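Local structure of putative exported protein (Bordetella pertussis Tohama I, 2PFY) at residues N90-L95 against R239-A244; R216-L221 against A228-G233; A132-L137 against A270-A275. The protein binds pyroglutamic acid as an extracytoplasmic solute receptor of the tripartite ATP-independent periplasmic (TRAP) type, and probably delivers it to a membrane transporter. One frame throughout, in Å; residues are numbered along the deposited sequence.

Contact 1: N90-L95 against R239-A244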
# COMPACT_ATOMS: atom_id res chain seq x y z
N ASN A 90 -13.50 7.53 2.84
CA ASN A 90 -13.64 8.89 3.43
C ASN A 90 -12.83 9.01 4.71
O ASN A 90 -12.10 9.97 4.90
CB ASN A 90 -15.12 9.25 3.69
CG ASN A 90 -15.86 9.69 2.41
OD1 ASN A 90 -15.30 9.71 1.30
ND2 ASN A 90 -17.13 10.04 2.57
N GLU A 91 -12.91 7.99 5.57
CA GLU A 91 -12.03 7.95 6.76
C GLU A 91 -10.55 7.88 6.37
O GLU A 91 -9.73 8.56 6.98
CB GLU A 91 -12.36 6.77 7.67
CG GLU A 91 -13.66 6.87 8.41
CD GLU A 91 -14.00 5.57 9.11
OE1 GLU A 91 -14.22 4.54 8.43
OE2 GLU A 91 -14.01 5.57 10.35
N SER A 92 -10.22 7.01 5.40
CA SER A 92 -8.83 6.85 4.93
C SER A 92 -8.24 8.18 4.49
O SER A 92 -7.09 8.52 4.81
CB SER A 92 -8.75 5.81 3.78
OG SER A 92 -7.40 5.45 3.48
N GLU A 93 -9.05 8.93 3.74
CA GLU A 93 -8.67 10.21 3.18
C GLU A 93 -8.37 11.26 4.26
O GLU A 93 -7.42 12.01 4.14
CB GLU A 93 -9.73 10.72 2.21
CG GLU A 93 -9.22 11.91 1.39
CD GLU A 93 -10.25 12.53 0.47
OE1 GLU A 93 -11.32 11.93 0.22
OE2 GLU A 93 -9.96 13.65 -0.01
N LYS A 94 -9.18 11.26 5.32
CA LYS A 94 -9.01 12.14 6.46
C LYS A 94 -7.76 11.71 7.21
O LYS A 94 -6.93 12.56 7.56
CB LYS A 94 -10.24 12.07 7.37
CG LYS A 94 -10.21 13.05 8.57
CD LYS A 94 -11.61 13.14 9.22
CE LYS A 94 -11.64 14.18 10.36
NZ LYS A 94 -10.53 15.20 10.25
N LEU A 95 -7.60 10.41 7.41
CA LEU A 95 -6.38 9.89 8.02
C LEU A 95 -5.13 10.30 7.22
O LEU A 95 -4.11 10.69 7.80
CB LEU A 95 -6.47 8.36 8.23
CG LEU A 95 -5.28 7.65 8.90
CD1 LEU A 95 -4.95 8.23 10.33
CD2 LEU A 95 -5.46 6.14 8.98
N ARG A 239 -5.94 11.63 -9.03
CA ARG A 239 -6.28 10.55 -9.96
C ARG A 239 -6.29 9.22 -9.19
O ARG A 239 -7.17 8.37 -9.41
CB ARG A 239 -5.25 10.52 -11.11
CG ARG A 239 -5.50 9.51 -12.22
CD ARG A 239 -4.26 9.42 -13.19
NE ARG A 239 -3.85 10.74 -13.48
CZ ARG A 239 -2.65 11.27 -13.38
NH1 ARG A 239 -1.52 10.60 -13.11
NH2 ARG A 239 -2.61 12.54 -13.65
N GLY A 240 -5.31 9.06 -8.30
CA GLY A 240 -5.14 7.80 -7.56
C GLY A 240 -6.33 7.53 -6.65
O GLY A 240 -6.88 6.42 -6.65
N TRP A 241 -6.70 8.53 -5.85
CA TRP A 241 -7.89 8.45 -5.03
C TRP A 241 -9.18 8.22 -5.83
O TRP A 241 -10.01 7.41 -5.42
CB TRP A 241 -8.02 9.70 -4.11
CG TRP A 241 -7.11 9.57 -2.93
CD1 TRP A 241 -5.75 9.89 -2.88
CD2 TRP A 241 -7.43 9.00 -1.67
NE1 TRP A 241 -5.26 9.57 -1.65
CE2 TRP A 241 -6.26 9.01 -0.89
CE3 TRP A 241 -8.62 8.47 -1.12
CZ2 TRP A 241 -6.24 8.54 0.44
CZ3 TRP A 241 -8.59 7.99 0.20
CH2 TRP A 241 -7.41 8.03 0.96
N GLN A 242 -9.38 8.94 -6.93
CA GLN A 242 -10.59 8.73 -7.77
C GLN A 242 -10.64 7.28 -8.35
O GLN A 242 -11.70 6.64 -8.42
CB GLN A 242 -10.60 9.71 -8.95
CG GLN A 242 -10.73 11.19 -8.60
CD GLN A 242 -10.53 12.13 -9.83
OE1 GLN A 242 -10.09 11.69 -10.92
NE2 GLN A 242 -10.86 13.40 -9.66
N THR A 243 -9.50 6.80 -8.80
CA THR A 243 -9.45 5.46 -9.42
C THR A 243 -9.77 4.36 -8.41
O THR A 243 -10.56 3.46 -8.70
CB THR A 243 -8.06 5.22 -10.07
OG1 THR A 243 -7.89 6.21 -11.09
CG2 THR A 243 -7.99 3.84 -10.72
N ALA A 244 -9.16 4.44 -7.22
CA ALA A 244 -9.41 3.46 -6.16
C ALA A 244 -10.90 3.41 -5.83
O ALA A 244 -11.51 2.31 -5.82
CB ALA A 244 -8.58 3.77 -4.91
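Helix 89-108 packs on the long helix 223-257 where the indole of W241 rests against the first turn of its partner, at S92 and E93. The far corner of the six-membered ring makes the closest approach: W241 CH2 is 3.4 Å from the backbone N of E93, so the ring end abuts the main chain as well as side chains. E93 then lies over one ring face. Its CG, anti to the backbone N (chi1 -168°), stands 4.2 Å from the centroid of the six-membered ring and 13° off the normal, a CH-pi contact, while CB comes to 3.6 Å from W241 CZ3. From the other side of the ring plane, S92 OG comes in obliquely, 3.6 Å from W241 CH2. No hydrogen bond links the two segments.

A helix of about 35 residues, such as 223-257, is a recognised feature of DctP-type TRAP receptors, and W241 projects from near its middle; strand 208-214 borders the contact, its Q208 touching both S92 and W241. The carboxylate of E93, its plane tilted 39° from the indole, does not end on the ring. Its OE1 forms a salt bridge with R245 NH2, one turn beyond W241 on the same helix, and N90 OD1 accepts a hydrogen bond from that same nitrogen.

Contact 2: R216-L221 against A228-G233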
# COMPACT_ATOMS: atom_id res chain seq x y z
N ARG A 216 18.56 15.19 -3.11
CA ARG A 216 19.68 15.76 -3.88
C ARG A 216 19.43 15.79 -5.39
O ARG A 216 19.62 16.82 -6.04
CB ARG A 216 21.01 15.06 -3.55
CG ARG A 216 22.18 15.51 -4.42
CD ARG A 216 23.54 15.51 -3.69
NE ARG A 216 23.42 15.34 -2.23
CZ ARG A 216 23.74 16.26 -1.31
NH1 ARG A 216 24.22 17.45 -1.67
NH2 ARG A 216 23.58 15.97 -0.03
N ALA A 217 18.94 14.69 -5.94
CA ALA A 217 18.57 14.63 -7.33
C ALA A 217 17.46 15.64 -7.62
O ALA A 217 17.54 16.38 -8.62
CB ALA A 217 18.11 13.20 -7.71
N PHE A 218 16.43 15.66 -6.77
CA PHE A 218 15.29 16.59 -6.95
C PHE A 218 15.79 18.04 -6.90
O PHE A 218 15.45 18.85 -7.78
CB PHE A 218 14.25 16.37 -5.83
CG PHE A 218 13.00 17.23 -5.96
CD1 PHE A 218 11.96 16.87 -6.83
CD2 PHE A 218 12.85 18.36 -5.18
CE1 PHE A 218 10.80 17.66 -6.92
CE2 PHE A 218 11.71 19.18 -5.28
CZ PHE A 218 10.68 18.83 -6.14
N GLN A 219 16.61 18.36 -5.90
CA GLN A 219 17.09 19.75 -5.70
C GLN A 219 17.98 20.21 -6.85
O GLN A 219 18.14 21.43 -7.10
CB GLN A 219 17.82 19.89 -4.35
CG GLN A 219 16.91 19.89 -3.12
CD GLN A 219 17.67 20.04 -1.77
OE1 GLN A 219 18.79 19.51 -1.57
NE2 GLN A 219 17.05 20.77 -0.83
N ARG A 220 18.54 19.26 -7.61
CA ARG A 220 19.41 19.66 -8.73
C ARG A 220 18.64 20.03 -10.02
O ARG A 220 19.20 20.64 -10.90
CB ARG A 220 20.65 18.73 -8.90
CG ARG A 220 20.69 17.77 -10.07
CD ARG A 220 22.10 17.09 -10.18
NE ARG A 220 22.51 16.50 -8.91
CZ ARG A 220 22.29 15.22 -8.57
NH1 ARG A 220 21.66 14.37 -9.40
NH2 ARG A 220 22.70 14.79 -7.38
N LEU A 221 17.33 19.75 -10.06
CA LEU A 221 16.53 20.13 -11.21
C LEU A 221 16.32 21.65 -11.20
O LEU A 221 16.34 22.24 -10.14
CB LEU A 221 15.17 19.46 -11.12
CG LEU A 221 15.20 17.94 -11.20
CD1 LEU A 221 13.82 17.34 -10.83
CD2 LEU A 221 15.64 17.52 -12.60
N ALA A 228 7.04 21.51 -11.64
CA ALA A 228 6.31 20.62 -12.52
C ALA A 228 6.16 19.19 -11.91
O ALA A 228 5.07 18.58 -11.98
CB ALA A 228 6.95 20.58 -13.92
N VAL A 229 7.21 18.69 -11.27
CA VAL A 229 7.14 17.35 -10.64
C VAL A 229 6.10 17.33 -9.52
O VAL A 229 5.25 16.40 -9.41
CB VAL A 229 8.51 16.91 -10.10
CG1 VAL A 229 8.40 15.60 -9.21
CG2 VAL A 229 9.47 16.68 -11.23
N LEU A 230 6.16 18.35 -8.68
CA LEU A 230 5.21 18.44 -7.58
C LEU A 230 3.76 18.58 -8.07
O LEU A 230 2.87 17.94 -7.51
CB LEU A 230 5.60 19.52 -6.57
CG LEU A 230 6.92 19.25 -5.81
CD1 LEU A 230 7.16 20.32 -4.77
CD2 LEU A 230 6.91 17.89 -5.13
N ASP A 231 3.54 19.35 -9.14
CA ASP A 231 2.20 19.57 -9.69
C ASP A 231 1.70 18.29 -10.36
O ASP A 231 0.52 17.90 -10.22
CB ASP A 231 2.24 20.71 -10.72
CG ASP A 231 2.43 22.10 -10.08
OD1 ASP A 231 2.41 22.22 -8.82
OD2 ASP A 231 2.62 23.07 -10.84
N ALA A 232 2.58 17.63 -11.11
CA ALA A 232 2.19 16.36 -11.71
C ALA A 232 1.85 15.34 -10.59
O ALA A 232 0.89 14.56 -10.71
CB ALA A 232 3.26 15.84 -12.66
N GLY A 233 2.58 15.42 -9.48
CA GLY A 233 2.32 14.58 -8.31
C GLY A 233 0.94 14.86 -7.73
O GLY A 233 0.17 13.93 -7.42
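F218 reaches across from the 216-221 segment to V229 and L230, and the far end of its ring does all the touching. CE1 meets V229 CG1 at 3.9 Å, with that methyl lying at the ring edge near the ring plane, so the valine abuts the rim of the phenyl group instead of stacking on it. The next ring atom, CZ, faces the fork of L230: F218 CZ is 3.8 Å from L230 CG and 4.0 Å from L230 CD2, the two side chains crossing at about a right angle. A looser touch, 4.4 Å between L221 CD1 and V229 CG2, adds the second methyl of the valine. With CG1 anti to the backbone N (chi1 170°) and CG2 anti to the carbonyl carbon, V229 presents CG1 to F218 and CG2 to L221. The interface is wholly apolar, without a hydrogen bond across it.

The contact closes a tight helix-to-helix connection of the DctP fold: strand 208-214 of the five-stranded sheet leads into short helix 215-220, and the chain then turns into long helix 223-257. Backbone bonds close the last turn of the short helix, R220 N to A217 O at 3.2 Å and L221 N to F218 O at 3.1 Å; the second spans the three residues from F218 to L221 and brings both side chains to face V229. At the start of the short helix, A217 N is bound by N214 OD1; past its end, L221 O accepts from R226 NH1, tying the turn to the first part of the long helix. Farther out, L35 of edge strand 35-40 touches both L221 and V229, W4 of strand 2-7 lies against L221, and F23 of helix 15-30 packs on V229.

Contact 3: A132-L137 against A270-A275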
# COMPACT_ATOMS: atom_id res chain seq x y z
N ALA A 132 -15.35 -18.35 9.07
CA ALA A 132 -16.39 -17.58 9.76
C ALA A 132 -15.91 -16.93 11.09
O ALA A 132 -16.63 -16.13 11.68
CB ALA A 132 -17.65 -18.45 10.01
N ALA A 133 -14.72 -17.31 11.56
CA ALA A 133 -14.12 -16.79 12.80
C ALA A 133 -12.61 -17.04 12.78
O ALA A 133 -12.15 -17.87 12.03
CB ALA A 133 -14.77 -17.49 14.04
N LEU A 134 -11.86 -16.34 13.63
CA LEU A 134 -10.39 -16.53 13.72
C LEU A 134 -9.92 -17.97 13.90
O LEU A 134 -8.88 -18.36 13.34
CB LEU A 134 -9.76 -15.61 14.77
CG LEU A 134 -9.67 -14.12 14.38
CD1 LEU A 134 -9.07 -13.29 15.51
CD2 LEU A 134 -8.90 -13.90 13.05
N ALA A 135 -10.71 -18.77 14.63
CA ALA A 135 -10.41 -20.18 14.85
C ALA A 135 -10.13 -20.95 13.55
O ALA A 135 -9.32 -21.87 13.53
CB ALA A 135 -11.57 -20.88 15.65
N ASP A 136 -10.82 -20.56 12.48
CA ASP A 136 -10.65 -21.19 11.17
C ASP A 136 -9.23 -20.97 10.60
O ASP A 136 -8.72 -21.78 9.80
CB ASP A 136 -11.78 -20.71 10.21
CG ASP A 136 -13.13 -21.26 10.60
OD1 ASP A 136 -13.16 -22.42 11.10
OD2 ASP A 136 -14.16 -20.56 10.42
N LEU A 137 -8.58 -19.92 11.10
CA LEU A 137 -7.26 -19.53 10.63
C LEU A 137 -6.13 -19.90 11.61
O LEU A 137 -4.96 -19.58 11.38
CB LEU A 137 -7.26 -18.03 10.26
CG LEU A 137 -8.12 -17.69 9.04
CD1 LEU A 137 -8.41 -16.17 8.98
CD2 LEU A 137 -7.46 -18.18 7.73
N ALA A 270 -15.81 -10.23 12.11
CA ALA A 270 -15.90 -8.76 12.25
C ALA A 270 -15.57 -8.38 13.68
O ALA A 270 -14.70 -7.54 13.91
CB ALA A 270 -17.29 -8.22 11.86
N LYS A 271 -16.23 -9.04 14.64
CA LYS A 271 -15.97 -8.80 16.06
C LYS A 271 -14.50 -8.98 16.43
O LYS A 271 -13.92 -8.14 17.11
CB LYS A 271 -16.85 -9.72 16.94
CG LYS A 271 -18.01 -9.02 17.61
CD LYS A 271 -18.91 -10.02 18.39
CE LYS A 271 -18.54 -10.16 19.88
NZ LYS A 271 -17.32 -10.97 20.13
N GLU A 272 -13.89 -10.07 15.98
CA GLU A 272 -12.54 -10.43 16.41
C GLU A 272 -11.48 -9.51 15.79
O GLU A 272 -10.50 -9.15 16.46
CB GLU A 272 -12.25 -11.90 16.10
CG GLU A 272 -13.08 -12.92 16.96
CD GLU A 272 -13.06 -14.36 16.41
OE1 GLU A 272 -12.87 -14.55 15.17
OE2 GLU A 272 -13.24 -15.31 17.21
N LEU A 273 -11.67 -9.13 14.52
CA LEU A 273 -10.75 -8.20 13.85
C LEU A 273 -10.84 -6.80 14.45
O LEU A 273 -9.82 -6.10 14.55
CB LEU A 273 -11.01 -8.16 12.35
CG LEU A 273 -10.67 -9.43 11.55
CD1 LEU A 273 -11.04 -9.26 10.04
CD2 LEU A 273 -9.21 -9.82 11.70
N GLN A 274 -12.04 -6.39 14.84
CA GLN A 274 -12.26 -5.13 15.57
C GLN A 274 -11.49 -5.12 16.90
O GLN A 274 -10.87 -4.12 17.27
CB GLN A 274 -13.76 -4.85 15.79
CG GLN A 274 -14.49 -4.36 14.49
CD GLN A 274 -16.02 -4.53 14.51
OE1 GLN A 274 -16.62 -4.88 15.54
NE2 GLN A 274 -16.66 -4.28 13.36
N ALA A 275 -11.53 -6.24 17.62
CA ALA A 275 -10.76 -6.38 18.86
C ALA A 275 -9.25 -6.35 18.58
O ALA A 275 -8.50 -5.70 19.33
CB ALA A 275 -11.16 -7.65 19.64
O HOH W 1 -12.52 -17.61 16.66
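E272 extends from helix 267-287 to the loop 132-137 and takes the backbone N-H of L134 on its carboxylate. The bond to OE1 is short and nearly straight, 2.6 Å from L134 N with an N-H...O angle of 175°, and reaches OE1 on its syn side, 19° out of the carboxylate plane. E272 has its CG anti to the carbonyl carbon (chi1 -68°) and is extended beyond it, which carries the carboxylate away from the helix to the loop amides. L134 runs the other way alongside it: with its CG also anti to the carbonyl carbon, it brings CD1 to 3.5 Å from E272 CB, while L134 CD2 lies 4.3 Å from L273 CD2. L269, I276 and M156 also touch this leucine.

A water donates to E272 OE2 at 2.5 Å and accepts from A135 N at 3.0 Å, so the carboxylate serves the consecutive amides of L134 and A135, one directly and one through solvent. Within the loop, D136 curls back so that the anti lone pair of OD2 receives A132 N at 2.9 Å, closing the loop on itself. OE2 of E272 is further bonded by Q268 NE2, one turn earlier on its own helix. Three donors on the two oxygens, L134 N on OE1 and the water and Q268 NE2 on OE2, are consistent with a charged carboxylate.

How the contacts relate
Contacts 1 and 2 share helix 223-257: their centres are 23 Å apart and their nearest atoms about 5 Å, without touching. Contact 3 lies at the other end of the molecule, its centre 45 Å from that of contact 2 and on the opposite side of the chain's centre; contact 1 stands between, 27 Å from contact 3 centre to centre. In sequence, the segments of contacts 1 and 3 alternate, whereas both segments of contact 2 fall between 90-95 and 239-244. None of the touching residues lines the pyroglutamic acid pocket. Contact 1 comes near it, with the S92 side chain about 11 Å from the ligand.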